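Local coordinates for protein restriction endonuclease S subunits (Thermoanaerobacter tengcongensis, PDB 3OKG) that is the specificity subunit of a type I DNA methyltransferase, and probably recognises DNA through its two specificity domains, which paired long helices hold apart, at residues Tyr50-Asp55 with Pro107-Gln112; Ala182-Leu187 with Ala402-Ala407; Glu193-Arg198 with Ala390-Glu395; Ile239-Ser244 with Gly312-Arg317; Asp288-Val293 with Asn301-Ala306. All coordinates share one frame; numbering follows the deposited sequence.

Interaction 1 (Tyr50-Asp55 with Pro107-Gln112)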
# COMPACT_ATOMS: atom_id res chain seq x y z
N TYR A 50 -37.13 -14.25 13.43
CA TYR A 50 -35.88 -13.78 12.86
C TYR A 50 -34.83 -13.65 13.97
O TYR A 50 -35.17 -13.28 15.09
CB TYR A 50 -36.09 -12.42 12.17
CG TYR A 50 -36.58 -12.57 10.75
CD1 TYR A 50 -35.71 -12.90 9.73
CD2 TYR A 50 -37.94 -12.41 10.44
CE1 TYR A 50 -36.16 -13.06 8.41
CE2 TYR A 50 -38.40 -12.55 9.11
CZ TYR A 50 -37.51 -12.88 8.12
OH TYR A 50 -37.93 -13.04 6.82
N PHE A 51 -33.58 -13.95 13.65
CA PHE A 51 -32.48 -13.59 14.54
C PHE A 51 -31.37 -12.99 13.69
O PHE A 51 -31.34 -13.18 12.47
CB PHE A 51 -31.96 -14.81 15.30
CG PHE A 51 -31.25 -15.79 14.44
CD1 PHE A 51 -29.86 -15.88 14.45
CD2 PHE A 51 -31.96 -16.63 13.59
CE1 PHE A 51 -29.20 -16.77 13.63
CE2 PHE A 51 -31.31 -17.53 12.77
CZ PHE A 51 -29.92 -17.61 12.78
N VAL A 52 -30.46 -12.25 14.31
CA VAL A 52 -29.34 -11.70 13.56
C VAL A 52 -28.12 -12.60 13.76
O VAL A 52 -27.80 -12.95 14.90
CB VAL A 52 -29.01 -10.27 14.00
CG1 VAL A 52 -27.84 -9.75 13.19
CG2 VAL A 52 -30.23 -9.36 13.79
N TYR A 53 -27.46 -12.98 12.66
CA TYR A 53 -26.36 -13.94 12.72
C TYR A 53 -25.04 -13.25 12.40
O TYR A 53 -24.93 -12.58 11.37
CB TYR A 53 -26.58 -15.06 11.71
CG TYR A 53 -25.56 -16.15 11.75
CD1 TYR A 53 -25.08 -16.63 12.97
CD2 TYR A 53 -25.10 -16.72 10.59
CE1 TYR A 53 -24.13 -17.64 13.01
CE2 TYR A 53 -24.16 -17.75 10.62
CZ TYR A 53 -23.70 -18.20 11.84
OH TYR A 53 -22.78 -19.22 11.87
N VAL A 54 -24.06 -13.43 13.28
CA VAL A 54 -22.70 -12.95 13.04
C VAL A 54 -21.76 -14.13 12.69
O VAL A 54 -21.44 -14.94 13.55
CB VAL A 54 -22.15 -12.21 14.29
CG1 VAL A 54 -20.81 -11.58 13.96
CG2 VAL A 54 -23.15 -11.13 14.79
N ASP A 55 -21.35 -14.23 11.44
CA ASP A 55 -20.35 -15.21 11.06
C ASP A 55 -19.06 -14.46 10.79
O ASP A 55 -18.99 -13.25 10.98
CB ASP A 55 -20.77 -16.04 9.84
CG ASP A 55 -21.04 -15.19 8.61
OD1 ASP A 55 -20.90 -13.95 8.66
OD2 ASP A 55 -21.40 -15.79 7.59
N PRO A 107 -24.49 -2.94 21.39
CA PRO A 107 -25.73 -3.23 22.12
C PRO A 107 -26.88 -3.66 21.21
O PRO A 107 -27.70 -4.46 21.65
CB PRO A 107 -26.01 -1.91 22.88
CG PRO A 107 -25.08 -0.89 22.27
CD PRO A 107 -23.89 -1.66 21.82
N ASP A 108 -26.92 -3.18 19.97
CA ASP A 108 -27.98 -3.54 19.03
C ASP A 108 -28.02 -5.05 18.77
O ASP A 108 -29.04 -5.59 18.39
CB ASP A 108 -27.85 -2.75 17.72
CG ASP A 108 -26.45 -2.14 17.52
OD1 ASP A 108 -25.94 -1.41 18.43
OD2 ASP A 108 -25.87 -2.37 16.42
N LEU A 109 -26.91 -5.74 19.03
CA LEU A 109 -26.82 -7.18 18.76
C LEU A 109 -26.99 -8.05 20.02
O LEU A 109 -26.76 -9.26 19.99
CB LEU A 109 -25.49 -7.51 18.06
CG LEU A 109 -25.42 -7.02 16.62
CD1 LEU A 109 -24.11 -7.40 15.92
CD2 LEU A 109 -26.62 -7.59 15.87
N ASP A 110 -27.39 -7.44 21.13
CA ASP A 110 -27.63 -8.21 22.35
C ASP A 110 -28.66 -9.31 22.14
O ASP A 110 -29.75 -9.08 21.61
CB ASP A 110 -28.10 -7.29 23.49
CG ASP A 110 -28.05 -7.99 24.84
OD1 ASP A 110 -26.94 -8.19 25.38
OD2 ASP A 110 -29.11 -8.36 25.36
N GLY A 111 -28.31 -10.52 22.55
CA GLY A 111 -29.23 -11.64 22.49
C GLY A 111 -29.31 -12.26 21.12
O GLY A 111 -30.12 -13.16 20.89
N GLN A 112 -28.46 -11.80 20.20
CA GLN A 112 -28.40 -12.40 18.88
C GLN A 112 -27.40 -13.58 18.87
O GLN A 112 -27.06 -14.09 19.92
CB GLN A 112 -28.11 -11.33 17.82
CG GLN A 112 -29.11 -10.16 17.92
CD GLN A 112 -30.58 -10.64 17.87
OE1 GLN A 112 -31.47 -10.08 18.54
NE2 GLN A 112 -30.83 -11.68 17.10

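Interaction 2 (Ala182-Leu187 with Ala402-Ala407)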
# COMPACT_ATOMS: atom_id res chain seq x y z
N ALA A 182 -9.23 4.56 25.77
CA ALA A 182 -9.40 5.87 25.16
C ALA A 182 -8.15 6.29 24.37
O ALA A 182 -8.26 6.84 23.27
CB ALA A 182 -9.76 6.95 26.23
N LYS A 183 -6.97 6.01 24.92
CA LYS A 183 -5.72 6.41 24.27
C LYS A 183 -5.49 5.60 23.01
O LYS A 183 -5.08 6.14 21.99
CB LYS A 183 -4.52 6.20 25.20
CG LYS A 183 -4.55 7.02 26.48
CD LYS A 183 -4.25 8.49 26.21
CE LYS A 183 -3.93 9.25 27.51
NZ LYS A 183 -3.32 10.59 27.24
N VAL A 184 -5.77 4.30 23.08
CA VAL A 184 -5.61 3.45 21.89
C VAL A 184 -6.52 3.90 20.76
O VAL A 184 -6.08 4.05 19.60
CB VAL A 184 -5.91 1.98 22.25
CG1 VAL A 184 -6.18 1.16 20.98
CG2 VAL A 184 -4.77 1.38 23.11
N GLU A 185 -7.79 4.14 21.07
CA GLU A 185 -8.72 4.57 20.05
C GLU A 185 -8.37 5.95 19.45
O GLU A 185 -8.50 6.16 18.25
CB GLU A 185 -10.19 4.46 20.56
CG GLU A 185 -10.50 2.93 20.85
CD GLU A 185 -11.89 2.63 21.42
OE1 GLU A 185 -12.63 3.57 21.74
OE2 GLU A 185 -12.25 1.42 21.58
N ALA A 186 -7.89 6.86 20.28
CA ALA A 186 -7.48 8.16 19.77
C ALA A 186 -6.28 8.05 18.85
O ALA A 186 -6.24 8.69 17.78
CB ALA A 186 -7.22 9.14 20.91
N LEU A 187 -5.29 7.27 19.26
CA LEU A 187 -4.12 7.04 18.40
C LEU A 187 -4.50 6.44 17.05
O LEU A 187 -4.00 6.88 16.01
CB LEU A 187 -3.12 6.11 19.10
CG LEU A 187 -1.80 6.60 19.69
CD1 LEU A 187 -1.78 8.09 19.94
CD2 LEU A 187 -1.47 5.82 20.98
N ALA A 402 1.56 -1.85 16.80
CA ALA A 402 2.57 -1.04 17.46
C ALA A 402 1.93 -0.21 18.59
O ALA A 402 2.51 -0.07 19.67
CB ALA A 402 3.28 -0.14 16.45
N ILE A 403 0.72 0.26 18.39
CA ILE A 403 -0.02 0.95 19.47
C ILE A 403 -0.35 0.02 20.66
O ILE A 403 -0.14 0.37 21.83
CB ILE A 403 -1.32 1.61 18.91
CG1 ILE A 403 -0.95 2.73 17.92
CG2 ILE A 403 -2.18 2.16 20.03
CD1 ILE A 403 -2.13 3.20 17.06
N LEU A 404 -0.83 -1.18 20.36
CA LEU A 404 -1.21 -2.11 21.41
C LEU A 404 0.01 -2.50 22.24
O LEU A 404 -0.09 -2.67 23.46
CB LEU A 404 -1.87 -3.35 20.81
CG LEU A 404 -3.19 -3.07 20.06
CD1 LEU A 404 -3.76 -4.43 19.59
CD2 LEU A 404 -4.20 -2.35 20.99
N ASP A 405 1.16 -2.64 21.59
CA ASP A 405 2.37 -3.03 22.31
C ASP A 405 2.72 -1.99 23.37
O ASP A 405 3.06 -2.33 24.52
CB ASP A 405 3.56 -3.21 21.36
CG ASP A 405 3.48 -4.51 20.59
OD1 ASP A 405 2.71 -5.41 21.00
OD2 ASP A 405 4.18 -4.64 19.57
N LYS A 406 2.61 -0.73 23.00
CA LYS A 406 2.79 0.36 23.98
C LYS A 406 1.72 0.33 25.08
O LYS A 406 2.01 0.49 26.27
CB LYS A 406 2.71 1.72 23.29
CG LYS A 406 3.74 1.95 22.21
CD LYS A 406 3.59 3.37 21.67
CE LYS A 406 4.27 3.57 20.31
NZ LYS A 406 4.59 5.00 20.13
N ALA A 407 0.47 0.13 24.68
CA ALA A 407 -0.65 0.13 25.62
C ALA A 407 -0.45 -0.93 26.69
O ALA A 407 -0.64 -0.66 27.87
CB ALA A 407 -1.97 -0.11 24.89

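Interaction 3 (Glu193-Arg198 with Ala390-Glu395)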
# COMPACT_ATOMS: atom_id res chain seq x y z
N GLU A 193 -6.60 9.86 10.20
CA GLU A 193 -6.56 11.28 9.84
C GLU A 193 -5.37 11.54 8.92
O GLU A 193 -5.45 12.33 7.99
CB GLU A 193 -6.30 12.10 11.09
CG GLU A 193 -7.41 12.91 11.68
CD GLU A 193 -6.82 14.09 12.51
OE1 GLU A 193 -7.00 15.28 12.11
OE2 GLU A 193 -6.15 13.82 13.53
N VAL A 194 -4.24 10.93 9.25
CA VAL A 194 -3.02 11.14 8.48
C VAL A 194 -3.13 10.53 7.09
O VAL A 194 -2.71 11.13 6.09
CB VAL A 194 -1.78 10.64 9.26
CG1 VAL A 194 -0.52 10.61 8.37
CG2 VAL A 194 -1.58 11.50 10.46
N ARG A 195 -3.72 9.34 7.01
CA ARG A 195 -3.96 8.72 5.71
C ARG A 195 -4.79 9.60 4.80
O ARG A 195 -4.44 9.75 3.62
CB ARG A 195 -4.62 7.33 5.83
CG ARG A 195 -3.91 6.43 6.79
CD ARG A 195 -4.45 5.01 6.71
NE ARG A 195 -3.80 4.30 5.62
CZ ARG A 195 -4.39 4.03 4.47
NH1 ARG A 195 -5.66 4.38 4.28
NH2 ARG A 195 -3.72 3.39 3.52
N ARG A 196 -5.86 10.19 5.34
CA ARG A 196 -6.73 11.09 4.58
C ARG A 196 -5.97 12.31 4.12
O ARG A 196 -6.10 12.75 2.98
CB ARG A 196 -7.92 11.56 5.42
CG ARG A 196 -9.06 10.58 5.49
CD ARG A 196 -9.98 10.85 6.71
NE ARG A 196 -10.61 9.59 7.05
CZ ARG A 196 -11.04 9.23 8.25
NH1 ARG A 196 -10.93 10.06 9.28
NH2 ARG A 196 -11.58 8.03 8.41
N LEU A 197 -5.19 12.87 5.03
CA LEU A 197 -4.40 14.04 4.72
C LEU A 197 -3.45 13.74 3.55
O LEU A 197 -3.31 14.54 2.63
CB LEU A 197 -3.59 14.44 5.95
CG LEU A 197 -2.90 15.79 5.83
CD1 LEU A 197 -3.92 16.92 5.63
CD2 LEU A 197 -2.02 16.01 7.08
N ARG A 198 -2.78 12.59 3.63
CA ARG A 198 -1.84 12.17 2.60
C ARG A 198 -2.56 12.10 1.26
O ARG A 198 -2.09 12.65 0.26
CB ARG A 198 -1.24 10.81 2.95
CG ARG A 198 -0.08 10.40 2.05
CD ARG A 198 1.05 9.78 2.86
NE ARG A 198 0.55 8.94 3.95
CZ ARG A 198 1.11 8.86 5.15
NH1 ARG A 198 2.20 9.57 5.42
NH2 ARG A 198 0.59 8.08 6.08
N ALA A 390 0.61 3.58 2.07
CA ALA A 390 0.71 2.12 2.18
C ALA A 390 -0.67 1.53 2.01
O ALA A 390 -1.68 2.21 2.23
CB ALA A 390 1.27 1.73 3.55
N GLU A 391 -0.74 0.26 1.62
CA GLU A 391 -2.04 -0.34 1.40
C GLU A 391 -2.76 -0.40 2.74
O GLU A 391 -2.13 -0.49 3.80
CB GLU A 391 -1.93 -1.72 0.73
CG GLU A 391 -1.77 -2.89 1.67
CD GLU A 391 -3.10 -3.50 2.09
OE1 GLU A 391 -3.08 -4.36 3.00
OE2 GLU A 391 -4.15 -3.14 1.50
N THR A 392 -4.09 -0.33 2.68
CA THR A 392 -4.90 -0.02 3.84
C THR A 392 -4.87 -1.11 4.88
O THR A 392 -4.53 -0.86 6.03
CB THR A 392 -6.37 0.27 3.45
OG1 THR A 392 -6.40 1.31 2.46
CG2 THR A 392 -7.19 0.70 4.68
N GLU A 393 -5.23 -2.33 4.49
CA GLU A 393 -5.31 -3.40 5.47
C GLU A 393 -4.00 -3.58 6.26
O GLU A 393 -4.03 -3.70 7.50
CB GLU A 393 -5.75 -4.72 4.83
CG GLU A 393 -5.89 -5.84 5.87
CD GLU A 393 -6.05 -7.22 5.24
OE1 GLU A 393 -5.82 -7.36 4.02
OE2 GLU A 393 -6.39 -8.16 5.99
N ALA A 394 -2.87 -3.59 5.56
CA ALA A 394 -1.56 -3.74 6.23
C ALA A 394 -1.21 -2.56 7.13
O ALA A 394 -0.81 -2.73 8.28
CB ALA A 394 -0.47 -3.97 5.20
N GLU A 395 -1.34 -1.35 6.62
CA GLU A 395 -0.98 -0.21 7.45
C GLU A 395 -1.82 -0.23 8.73
O GLU A 395 -1.31 -0.08 9.83
CB GLU A 395 -1.13 1.13 6.72
CG GLU A 395 -0.06 2.13 7.13
CD GLU A 395 -0.49 3.60 7.04
OE1 GLU A 395 0.37 4.45 7.35
OE2 GLU A 395 -1.66 3.91 6.68

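Interaction 4 (Ile239-Ser244 with Gly312-Arg317)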
# COMPACT_ATOMS: atom_id res chain seq x y z
N ILE A 239 19.26 13.51 -33.54
CA ILE A 239 18.27 12.45 -33.49
C ILE A 239 18.76 11.25 -34.29
O ILE A 239 19.16 11.37 -35.44
CB ILE A 239 16.93 12.92 -34.05
CG1 ILE A 239 16.43 14.14 -33.26
CG2 ILE A 239 15.91 11.82 -33.97
CD1 ILE A 239 15.06 14.60 -33.67
N ILE A 240 18.72 10.09 -33.65
CA ILE A 240 19.28 8.84 -34.18
C ILE A 240 18.18 7.78 -34.15
O ILE A 240 17.73 7.40 -33.07
CB ILE A 240 20.42 8.37 -33.24
CG1 ILE A 240 21.53 9.42 -33.15
CG2 ILE A 240 20.96 7.01 -33.65
CD1 ILE A 240 21.43 10.35 -31.94
N MET A 241 17.70 7.32 -35.31
CA MET A 241 16.68 6.27 -35.31
C MET A 241 17.37 4.91 -35.17
O MET A 241 18.30 4.61 -35.90
CB MET A 241 15.86 6.28 -36.60
CG MET A 241 15.11 7.57 -36.92
SD MET A 241 13.88 8.01 -35.68
CE MET A 241 14.91 8.96 -34.59
N GLY A 242 16.92 4.09 -34.23
CA GLY A 242 17.58 2.81 -34.01
C GLY A 242 17.37 1.83 -35.16
O GLY A 242 16.41 1.96 -35.93
N GLN A 243 18.27 0.85 -35.28
CA GLN A 243 18.15 -0.17 -36.32
C GLN A 243 18.43 -1.55 -35.75
O GLN A 243 19.28 -1.69 -34.88
CB GLN A 243 19.18 0.05 -37.42
CG GLN A 243 19.05 1.31 -38.26
CD GLN A 243 20.09 1.32 -39.35
OE1 GLN A 243 21.03 2.12 -39.33
NE2 GLN A 243 19.97 0.39 -40.29
N SER A 244 17.75 -2.56 -36.29
CA SER A 244 18.04 -3.95 -35.96
C SER A 244 19.32 -4.41 -36.65
O SER A 244 19.39 -4.43 -37.89
CB SER A 244 16.88 -4.85 -36.36
OG SER A 244 16.56 -4.69 -37.73
N GLY A 312 12.87 -0.12 -32.36
CA GLY A 312 11.82 0.40 -31.49
C GLY A 312 12.14 1.74 -30.84
O GLY A 312 11.23 2.41 -30.31
N LEU A 313 13.41 2.11 -30.87
CA LEU A 313 13.89 3.30 -30.17
C LEU A 313 14.45 4.36 -31.11
O LEU A 313 14.91 4.06 -32.21
CB LEU A 313 15.00 2.90 -29.20
CG LEU A 313 14.58 1.96 -28.07
CD1 LEU A 313 15.73 1.71 -27.15
CD2 LEU A 313 13.39 2.56 -27.32
N ALA A 314 14.39 5.62 -30.66
CA ALA A 314 15.26 6.66 -31.17
C ALA A 314 16.09 7.16 -29.98
O ALA A 314 15.64 7.07 -28.84
CB ALA A 314 14.44 7.80 -31.78
N ALA A 315 17.30 7.65 -30.22
CA ALA A 315 18.06 8.34 -29.18
C ALA A 315 18.18 9.84 -29.52
O ALA A 315 18.41 10.20 -30.68
CB ALA A 315 19.42 7.73 -29.03
N LEU A 316 18.00 10.69 -28.52
CA LEU A 316 18.05 12.15 -28.70
C LEU A 316 19.21 12.69 -27.91
O LEU A 316 19.30 12.50 -26.69
CB LEU A 316 16.76 12.79 -28.19
CG LEU A 316 15.51 12.04 -28.64
CD1 LEU A 316 14.29 12.54 -27.86
CD2 LEU A 316 15.31 12.21 -30.13
N ARG A 317 20.14 13.33 -28.60
CA ARG A 317 21.32 13.82 -27.92
C ARG A 317 21.31 15.33 -27.98
O ARG A 317 21.53 15.91 -29.04
CB ARG A 317 22.61 13.29 -28.54
CG ARG A 317 23.84 13.68 -27.72
CD ARG A 317 25.10 13.01 -28.24
NE ARG A 317 25.05 11.55 -28.08
CZ ARG A 317 25.32 10.68 -29.05
NH1 ARG A 317 25.67 11.10 -30.26
NH2 ARG A 317 25.25 9.38 -28.80

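Interaction 5 (Asp288-Val293 with Asn301-Ala306)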
# COMPACT_ATOMS: atom_id res chain seq x y z
N ASP A 288 22.05 10.90 -23.34
CA ASP A 288 21.00 10.84 -24.35
C ASP A 288 19.69 10.29 -23.84
O ASP A 288 19.65 9.34 -23.05
CB ASP A 288 21.39 9.96 -25.54
CG ASP A 288 22.74 10.32 -26.11
OD1 ASP A 288 23.27 11.40 -25.79
OD2 ASP A 288 23.28 9.50 -26.88
N VAL A 289 18.61 10.89 -24.32
CA VAL A 289 17.27 10.46 -23.99
C VAL A 289 16.85 9.40 -24.97
O VAL A 289 17.12 9.53 -26.17
CB VAL A 289 16.30 11.68 -24.04
CG1 VAL A 289 14.85 11.24 -23.87
CG2 VAL A 289 16.69 12.71 -22.96
N LEU A 290 16.23 8.34 -24.48
CA LEU A 290 15.74 7.28 -25.36
C LEU A 290 14.24 7.42 -25.45
O LEU A 290 13.58 7.73 -24.46
CB LEU A 290 16.11 5.88 -24.82
CG LEU A 290 17.59 5.61 -24.50
CD1 LEU A 290 17.76 4.30 -23.75
CD2 LEU A 290 18.45 5.62 -25.76
N ILE A 291 13.68 7.19 -26.63
CA ILE A 291 12.24 7.34 -26.79
C ILE A 291 11.71 6.20 -27.65
O ILE A 291 12.37 5.77 -28.58
CB ILE A 291 11.88 8.71 -27.39
CG1 ILE A 291 10.37 8.92 -27.41
CG2 ILE A 291 12.49 8.86 -28.79
CD1 ILE A 291 9.97 10.38 -27.50
N SER A 292 10.52 5.70 -27.32
CA SER A 292 9.93 4.59 -28.05
C SER A 292 9.28 5.12 -29.31
O SER A 292 8.49 6.04 -29.26
CB SER A 292 8.88 3.88 -27.19
OG SER A 292 8.17 2.92 -27.96
N VAL A 293 9.62 4.53 -30.45
CA VAL A 293 9.08 5.01 -31.72
C VAL A 293 8.18 3.95 -32.36
O VAL A 293 7.76 4.10 -33.51
CB VAL A 293 10.20 5.41 -32.70
CG1 VAL A 293 10.90 6.66 -32.21
CG2 VAL A 293 11.21 4.26 -32.87
N ASN A 301 13.23 6.92 -21.62
CA ASN A 301 14.26 6.59 -20.65
C ASN A 301 15.51 7.44 -20.90
O ASN A 301 15.60 8.14 -21.90
CB ASN A 301 14.65 5.11 -20.73
CG ASN A 301 14.17 4.29 -19.53
OD1 ASN A 301 13.11 4.53 -18.96
ND2 ASN A 301 14.97 3.30 -19.16
N VAL A 302 16.48 7.36 -20.01
CA VAL A 302 17.77 7.99 -20.25
C VAL A 302 18.87 6.94 -20.27
O VAL A 302 18.88 6.04 -19.44
CB VAL A 302 18.09 9.04 -19.17
CG1 VAL A 302 19.58 9.36 -19.14
CG2 VAL A 302 17.26 10.31 -19.41
N ALA A 303 19.80 7.07 -21.21
CA ALA A 303 20.93 6.15 -21.28
C ALA A 303 21.93 6.45 -20.18
O ALA A 303 22.31 7.60 -19.99
CB ALA A 303 21.62 6.25 -22.63
N ASN A 304 22.37 5.42 -19.46
CA ASN A 304 23.47 5.62 -18.50
C ASN A 304 24.78 4.97 -18.92
O ASN A 304 25.78 5.09 -18.21
CB ASN A 304 23.08 5.22 -17.06
CG ASN A 304 22.37 3.88 -16.98
OD1 ASN A 304 21.85 3.51 -15.93
ND2 ASN A 304 22.35 3.14 -18.09
N LEU A 305 24.77 4.30 -20.07
CA LEU A 305 25.97 3.65 -20.60
C LEU A 305 25.98 3.74 -22.12
O LEU A 305 24.93 3.81 -22.75
CB LEU A 305 25.99 2.17 -20.20
CG LEU A 305 26.41 1.76 -18.79
CD1 LEU A 305 27.53 2.65 -18.29
CD2 LEU A 305 25.22 1.79 -17.85
N ALA A 306 27.17 3.74 -22.71
CA ALA A 306 27.25 3.56 -24.15
C ALA A 306 26.47 2.28 -24.48
O ALA A 306 26.64 1.26 -23.84
CB ALA A 306 28.70 3.43 -24.59

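Interaction 1 (Tyr50-Asp55 with Pro107-Gln112)
Val52 is the residue that both Leu109 and Gln112 meet. Its CG1 touches Leu109 CD2 at 3.7 Å, the two side chains crossing at about a right angle. Gln112 crosses Val52 obliquely: its CG is 3.9 Å from Val52 CB, and its CB comes 3.4 Å from Val52 O. The side chain bends at chi2 (-54°), which turns CD back toward the strand, and the amide ends near Val52 N and Phe51 CA; how that amide is oriented is uncertain. An alanine in place of Gln112, lacking CG and the amide, would probably leave a gap beside Val52 CB and Val52 N without its polar neighbour. Two residues along the strand, Val54 CG2 packs on Leu109 CD1 at 4.0 Å.

Leu109 and Gln112 are the first and last residues of a type II beta turn, closed by Gln112 N to Leu109 O (3.1 Å). Asp110 OD1 accepts from Ser87 N, and Arg41 bonds to Gly111 O. Strand 50-54 bonds through its backbone to Ile72 and Ile113. Gly111 (phi 81°) and Gln112 both face Ile85: a type II turn running into a G1 beta bulge at the entry to strand 113-115 of the mixed sheet.

Interaction 2 (Ala182-Leu187 with Ala402-Ala407)
Val184 and Leu187, one turn apart on one helix, meet Ile403 on another, with Leu404 and Ala407 beside it. The short axes run antiparallel (158°) and approach to 10.2 Å, and the contact across them is wholly apolar.

Val184 splits its two methyls between partners. CG1 lies anti to the backbone N and meets Leu404 CD2 at 4.0 Å, the two side chains crossing at about a right angle. CG2, anti to the carbonyl carbon, instead touches Ala407 CB at 3.6 Å and has Ile403 CG2 at 4.1 Å.

Ile403 likewise uses both branches. Its longer arm is extended beyond CG1 and brings CD1 to 3.7 Å from Leu187 CB. Its CG2 branch sits 3.8 Å from Leu187 CD2, so that one isoleucine touches both the root and a terminal methyl of the leucine. Leu187 is far from the staggered positions, with chi1 at -106° and chi2 at 19°, a conformation that may mean strain or an imprecisely placed side chain. An alanine in place of Ile403 would probably open a gap beside Leu187, leaving that side chain freer to turn and Val184 CG2 with less to pack on.

The two helices, 174-216 and 392-407, both carry predicted coiled coil. Around this crossing, His135 of helix 130-137 touches Val184 and Leu404, while Leu412, from the chain end, lies against Val184, Leu187 and Ala407. On the first helix, Ile180 and Met188 extend the seam, meeting Ala407 and Ile403 respectively.

Interaction 3 (Glu193-Arg198 with Ala390-Glu395)
Arg195 reaches from one helix to the start of another, where it meets Glu395, Thr392 and Ala390. From CB the chain leaves with CG anti to the carbonyl carbon, and CG already has Glu395 OE2 at 3.4 Å. The same oxygen is 3.0 Å from CD. A bend at chi3 (84°) then places NE against it: NE to Glu395 OE2 is modelled at 2.4 Å, a salt bridge with a hydrogen bond whose length is too short to be trusted in detail. The arginine and glutamate side chains slide past each other in opposite directions, with the guanidinium and carboxylate planes 62° apart.

At the tip, NH2 gives a weak hydrogen bond to Ala390 O, 2.7 Å away but poorly aligned (121° at the hydrogen). Both this oxygen and Glu395 OE2 lie at the guanidinium edge, near its plane. Thr392 CA sits over one face, and NH1 comes within 4.0 Å of Thr392 CG2.

Glu395 has a second, looser partner: its OE1 and Arg198 NH2 approach tip to tip at 3.9 Å, a long ion pair that completes a three-residue charge network. At the start of helix 392-407, Glu391 is the N-cap: its OE1 accepts from Ala394 N.

The contact is at the surface, where helix 174-216 passes the break between helices 365-388 and 392-407. Arg198 also rests on Leu385 and Ala388, at the close of the former helix.

Interaction 4 (Ile239-Ser244 with Gly312-Arg317)
At one border of a four-stranded antiparallel sheet, Ile239, Ile240 and Met241 of strand 237-241 pair with Leu316, Ala315 and Ala314 of strand 313-318. The short axes run 4.7 Å apart at 164°. Ile240 and Ala315 form the hydrogen-bonded pair: Ile240 N gives to Ala315 O at 3.0 Å, and Ala315 N returns a bond to Ile240 O at 2.9 Å. Past the end of the strand, Gly242 N bonds to Leu313 O at 2.8 Å and prolongs the ladder. A beta carbon at Gly242 would lie too close to that same oxygen, which fits glycine at this position.

Within the second specificity domain the sheet has helices against the face that carries Ile239, Met241, Ala314 and Leu316. Leu355 of helix 352-357 touches Ile239 and Met241, while Leu316 reaches Leu327 and Leu331 of helix 324-333. On this face Ile239 and Leu316 lie side by side and point the same way, with Ile239 CG1 at 3.8 Å from Leu316 CD2. The other face carries Ile240 and Ala315, their CB atoms 4.4 Å apart. Ile240 has a chi2 of 97°, away from the staggered positions, which swings CD1 to 3.3 Å from Ala315 O.

Interaction 5 (Asp288-Val293 with Asn301-Ala306)
This is a beta-hairpin contact: Val289 and Leu290 on one strand pair with Val302 and Asn301 on the returning one, at a border of the antiparallel sheet. Leu290 and Asn301 are the hydrogen-bonded pair, with Leu290 N to Asn301 O at 2.7 Å and Asn301 N to Leu290 O at 3.0 Å. A third bond continues the ladder beyond the strand end, from Ala303 N to Asp288 O at 2.9 Å, and it is almost straight at 175°.

Between them lies the non-hydrogen-bonded pair Val289 and Val302, whose CG2 methyls face each other at 4.3 Å. In Val289, CG1 stands anti to the backbone N (173°), which sets it 3.7 Å from Asn301 O. Leu328 of helix 324-333 touches both valines and covers this side of the pair. On the opposite face Leu290 and Asn301 both meet Phe266. There the leucine also approaches the returning chain, its CD1 4.5 Å from Ala303 CB.

Asp288 contributes its carbonyl to the hairpin, whereas its carboxylate is turned to other partners: OD2 accepts from Arg285 N and forms a salt bridge with Arg317.

Ser292 bonds into the seven-residue connection: its OG to Pro296 O and its backbone to Gly298 and Ser299. The whole is a two-stranded antiparallel hairpin, one strand inside the sheet and the other at its border, within the second specificity domain.

Interactions 4 and 5 belong to one sheet: their centres are 9 Å apart, and strands 313-318 and 289-292 are neighbours in it. They are joined directly by the salt bridge from Arg317 NH2 to Asp288 OD2 (2.8 Å) and by a probable bond between Val293 N and Gly312 O (2.7 Å). Interactions 2 and 3 use the same two helices, 174-216 and 392-407, with centres about 17 Å apart, one an apolar core and the other a surface charge network. Interaction 1, in the first specificity domain, lies about 69 Å, centre to centre, from interaction 4 in the second. The chain segments paired in interactions 2 and 3 enclose the second-domain contacts in sequence.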